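Local structure of acetyltransferase Atu2258 (2G3A) at residues F44-I54 with G66-L76. The protein transfers an acetyl group from acetyl coenzyme A to an acceptor, with a preference for glucosamine 6-phosphate or dopamine. Sequence-based numbering, arbitrary orientation.
Sequences FGESDKRDLNI and GLVGHTARGWL
The antiparallel beta hairpin of strands 50-57 and 63-72 in the GNAT fold pairs R50, L52 and I54 with T71, G69 and L67 as hydrogen-bonded pairs. Past the strand end, R73 N gives one more backbone bond to S47 O (2.8 Å). R73 reaches back along the loop that leaves helix 26-44: its chain runs extended from CG to NE, and NH1, above the carbonyl plane of F44, bonds F44 O at 3.0 Å, while NH2 bonds G45 O at 2.9 Å, tilted only 23° from that carbonyl plane. NH1 also bonds S141 OG of the second subunit. S47 CB lies over one guanidinium face and F44 CB over the other. G45 leaves the helix with positive phi, which glycine, lacking a side chain, adopts easily. K49, its CG anti to the backbone N (chi1 -171°), lays CE over the centre of the H70 ring, a CH-pi contact of 3.9 Å to the centroid. On the opposite face of the sheet, L52 CD1 meets L76 CD1 at 3.9 Å, and water 1 bridges D48 O and T71 OG1. L52 and I54 on this face pack on helix 92-106, while R107 NH1 hydrogen-bonds T71 OG1; beyond strand 50-57, N53 and I54 pair with a strand of the second subunit, continuing the sheet.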
loop_
_atom_site.group_PDB
_atom_site.type_symbol
_atom_site.label_atom_id
_atom_site.label_comp_id
_atom_site.label_asym_id
_atom_site.label_seq_id
_atom_site.Cartn_x
_atom_site.Cartn_y
_atom_site.Cartn_z
ATOM N N PHE A 44 -15.891 -11.420 2.471
ATOM C CA PHE A 44 -15.903 -10.808 1.144
ATOM C C PHE A 44 -15.564 -11.814 0.028
ATOM O O PHE A 44 -15.491 -11.442 -1.148
ATOM C CB PHE A 44 -14.940 -9.598 1.098
ATOM C CG PHE A 44 -15.207 -8.546 2.153
ATOM C CD1 PHE A 44 -16.343 -7.742 2.091
ATOM C CD2 PHE A 44 -14.298 -8.329 3.181
ATOM C CE1 PHE A 44 -16.585 -6.763 3.060
ATOM C CE2 PHE A 44 -14.521 -7.350 4.149
ATOM C CZ PHE A 44 -15.665 -6.568 4.096
ATOM N N GLY A 45 -15.338 -13.072 0.396
ATOM C CA GLY A 45 -15.020 -14.136 -0.576
ATOM C C GLY A 45 -13.566 -14.120 -1.033
ATOM O O GLY A 45 -12.773 -13.314 -0.556
ATOM N N GLU A 46 -13.224 -15.001 -1.976
ATOM C CA GLU A 46 -11.846 -15.142 -2.465
ATOM C C GLU A 46 -11.291 -13.847 -3.060
ATOM O O GLU A 46 -11.985 -13.141 -3.803
ATOM C CB GLU A 46 -11.730 -16.282 -3.493
ATOM C CG GLU A 46 -11.841 -17.691 -2.912
ATOM C CD GLU A 46 -11.756 -18.796 -3.979
ATOM O OE1 GLU A 46 -11.094 -18.600 -5.027
ATOM O OE2 GLU A 46 -12.354 -19.875 -3.759
ATOM N N SER A 47 -10.046 -13.529 -2.726
ATOM C CA SER A 47 -9.407 -12.337 -3.301
ATOM C C SER A 47 -8.788 -12.620 -4.669
ATOM O O SER A 47 -8.631 -11.703 -5.489
ATOM C CB SER A 47 -8.355 -11.776 -2.357
ATOM O OG SER A 47 -7.223 -12.611 -2.352
ATOM N N ASP A 48 -8.435 -13.888 -4.900
ATOM C CA ASP A 48 -7.651 -14.316 -6.062
ATOM C C ASP A 48 -6.358 -13.514 -6.229
ATOM O O ASP A 48 -5.949 -13.238 -7.355
ATOM C CB ASP A 48 -8.474 -14.239 -7.351
ATOM C CG ASP A 48 -9.601 -15.254 -7.390
ATOM O OD1 ASP A 48 -9.376 -16.431 -7.034
ATOM O OD2 ASP A 48 -10.711 -14.867 -7.795
ATOM N N LYS A 49 -5.730 -13.142 -5.112
ATOM C CA LYS A 49 -4.459 -12.407 -5.150
ATOM C C LYS A 49 -3.367 -13.182 -5.867
ATOM O O LYS A 49 -3.054 -14.323 -5.512
ATOM C CB LYS A 49 -3.974 -12.028 -3.757
ATOM C CG LYS A 49 -2.780 -11.072 -3.804
ATOM C CD LYS A 49 -2.411 -10.587 -2.423
ATOM C CE LYS A 49 -1.208 -9.675 -2.468
ATOM N NZ LYS A 49 -1.086 -8.948 -1.166
ATOM N N ARG A 50 -2.773 -12.531 -6.859
ATOM C CA ARG A 50 -1.786 -13.154 -7.715
ATOM C C ARG A 50 -0.753 -12.122 -8.127
ATOM O O ARG A 50 -1.091 -11.079 -8.689
ATOM C CB ARG A 50 -2.473 -13.750 -8.941
ATOM C CG ARG A 50 -1.570 -14.525 -9.877
ATOM C CD ARG A 50 -2.409 -15.089 -11.011
ATOM N NE ARG A 50 -1.612 -15.706 -12.064
ATOM C CZ ARG A 50 -2.058 -15.954 -13.294
ATOM N NH1 ARG A 50 -3.298 -15.631 -13.640
ATOM N NH2 ARG A 50 -1.262 -16.530 -14.179
ATOM N N ASP A 51 0.511 -12.410 -7.844
ATOM C CA ASP A 51 1.585 -11.474 -8.163
ATOM C C ASP A 51 1.656 -11.179 -9.656
ATOM O O ASP A 51 1.261 -11.999 -10.488
ATOM C CB ASP A 51 2.923 -12.028 -7.684
ATOM C CG ASP A 51 2.979 -12.171 -6.176
ATOM O OD1 ASP A 51 2.618 -11.204 -5.471
ATOM O OD2 ASP A 51 3.367 -13.252 -5.697
ATOM N N LEU A 52 2.156 -9.991 -9.980
ATOM C CA LEU A 52 2.383 -9.593 -11.358
ATOM C C LEU A 52 3.641 -8.717 -11.386
ATOM O O LEU A 52 3.605 -7.533 -11.015
ATOM C CB LEU A 52 1.152 -8.844 -11.924
ATOM C CG LEU A 52 1.071 -8.682 -13.453
ATOM C CD1 LEU A 52 -0.309 -8.199 -13.893
ATOM C CD2 LEU A 52 2.189 -7.750 -14.002
ATOM N N ASN A 53 4.757 -9.310 -11.805
ATOM C CA ASN A 53 6.019 -8.589 -11.889
ATOM C C ASN A 53 6.568 -8.602 -13.312
ATOM O O ASN A 53 6.339 -9.546 -14.075
ATOM C CB ASN A 53 7.063 -9.212 -10.961
ATOM C CG ASN A 53 6.611 -9.283 -9.512
ATOM O OD1 ASN A 53 5.945 -8.379 -8.999
ATOM N ND2 ASN A 53 6.995 -10.361 -8.838
ATOM N N ILE A 54 7.292 -7.547 -13.660
ATOM C CA ILE A 54 8.013 -7.490 -14.911
ATOM C C ILE A 54 9.409 -7.026 -14.549
ATOM O O ILE A 54 9.589 -5.933 -13.998
ATOM C CB ILE A 54 7.377 -6.530 -15.920
ATOM C CG1 ILE A 54 5.966 -6.994 -16.281
ATOM C CG2 ILE A 54 8.246 -6.426 -17.188
ATOM C CD1 ILE A 54 5.027 -5.872 -16.576
ATOM N N GLY A 66 12.077 -2.453 -13.435
ATOM C CA GLY A 66 10.827 -3.135 -13.748
ATOM C C GLY A 66 9.630 -2.662 -12.952
ATOM O O GLY A 66 9.618 -1.554 -12.434
ATOM N N LEU A 67 8.635 -3.542 -12.853
ATOM C CA LEU A 67 7.372 -3.252 -12.222
ATOM C C LEU A 67 7.031 -4.390 -11.261
ATOM O O LEU A 67 7.217 -5.578 -11.585
ATOM C CB LEU A 67 6.284 -3.053 -13.299
ATOM C CG LEU A 67 4.842 -2.757 -12.890
ATOM C CD1 LEU A 67 4.110 -2.003 -14.008
ATOM C CD2 LEU A 67 4.053 -4.021 -12.457
ATOM N N VAL A 68 6.573 -4.011 -10.072
ATOM C CA VAL A 68 6.094 -4.961 -9.061
ATOM C C VAL A 68 4.644 -4.632 -8.751
ATOM O O VAL A 68 4.310 -3.484 -8.426
ATOM C CB VAL A 68 6.947 -4.898 -7.766
ATOM C CG1 VAL A 68 6.406 -5.874 -6.689
ATOM C CG2 VAL A 68 8.406 -5.219 -8.070
ATOM N N GLY A 69 3.770 -5.622 -8.871
ATOM C CA GLY A 69 2.374 -5.410 -8.507
ATOM C C GLY A 69 1.620 -6.690 -8.280
ATOM O O GLY A 69 2.214 -7.740 -8.063
ATOM N N HIS A 70 0.298 -6.607 -8.317
ATOM C CA HIS A 70 -0.527 -7.809 -8.178
ATOM C C HIS A 70 -1.954 -7.527 -8.609
ATOM O O HIS A 70 -2.385 -6.378 -8.650
ATOM C CB HIS A 70 -0.520 -8.339 -6.736
ATOM C CG HIS A 70 -1.190 -7.431 -5.751
ATOM N ND1 HIS A 70 -0.495 -6.517 -4.990
ATOM C CD2 HIS A 70 -2.489 -7.311 -5.390
ATOM C CE1 HIS A 70 -1.338 -5.863 -4.211
ATOM N NE2 HIS A 70 -2.555 -6.327 -4.436
ATOM N N THR A 71 -2.686 -8.587 -8.921
ATOM C CA THR A 71 -4.108 -8.447 -9.169
ATOM C C THR A 71 -4.871 -9.109 -8.023
ATOM O O THR A 71 -4.466 -10.162 -7.536
ATOM C CB THR A 71 -4.507 -9.071 -10.508
ATOM O OG1 THR A 71 -4.104 -10.445 -10.518
ATOM C CG2 THR A 71 -3.808 -8.333 -11.657
ATOM N N ALA A 72 -5.953 -8.465 -7.585
ATOM C CA ALA A 72 -6.840 -9.009 -6.548
ATOM C C ALA A 72 -8.214 -8.380 -6.700
ATOM O O ALA A 72 -8.316 -7.169 -6.954
ATOM C CB ALA A 72 -6.279 -8.708 -5.165
ATOM N N ARG A 73 -9.266 -9.184 -6.548
ATOM C CA ARG A 73 -10.646 -8.660 -6.553
ATOM C C ARG A 73 -10.944 -7.801 -7.798
ATOM O O ARG A 73 -11.645 -6.779 -7.735
ATOM C CB ARG A 73 -10.932 -7.905 -5.246
ATOM C CG ARG A 73 -10.763 -8.801 -4.019
ATOM C CD ARG A 73 -11.091 -8.114 -2.702
ATOM N NE ARG A 73 -10.905 -9.024 -1.568
ATOM C CZ ARG A 73 -11.742 -10.008 -1.250
ATOM N NH1 ARG A 73 -12.830 -10.240 -1.983
ATOM N NH2 ARG A 73 -11.471 -10.783 -0.209
ATOM N N GLY A 74 -10.389 -8.230 -8.926
ATOM C CA GLY A 74 -10.697 -7.645 -10.228
ATOM C C GLY A 74 -9.855 -6.454 -10.633
ATOM O O GLY A 74 -10.088 -5.878 -11.690
ATOM N N TRP A 75 -8.882 -6.081 -9.796
ATOM C CA TRP A 75 -8.073 -4.880 -10.043
ATOM C C TRP A 75 -6.587 -5.148 -9.968
ATOM O O TRP A 75 -6.125 -5.898 -9.103
ATOM C CB TRP A 75 -8.443 -3.753 -9.063
ATOM C CG TRP A 75 -9.784 -3.120 -9.394
ATOM C CD1 TRP A 75 -11.027 -3.654 -9.175
ATOM C CD2 TRP A 75 -9.994 -1.857 -10.032
ATOM N NE1 TRP A 75 -12.002 -2.791 -9.641
ATOM C CE2 TRP A 75 -11.394 -1.675 -10.152
ATOM C CE3 TRP A 75 -9.136 -0.841 -10.477
ATOM C CZ2 TRP A 75 -11.954 -0.518 -10.718
ATOM C CZ3 TRP A 75 -9.692 0.309 -11.028
ATOM C CH2 TRP A 75 -11.088 0.455 -11.156
ATOM N N LEU A 76 -5.856 -4.536 -10.905
ATOM C CA LEU A 76 -4.398 -4.464 -10.866
ATOM C C LEU A 76 -3.923 -3.307 -9.983
ATOM O O LEU A 76 -4.383 -2.170 -10.131
ATOM C CB LEU A 76 -3.836 -4.274 -12.282
ATOM C CG LEU A 76 -2.358 -3.878 -12.399
ATOM C CD1 LEU A 76 -1.418 -4.977 -11.921
ATOM C CD2 LEU A 76 -2.010 -3.454 -13.843
HETATM O O HOH W 1 -6.209 -11.980 -9.683
#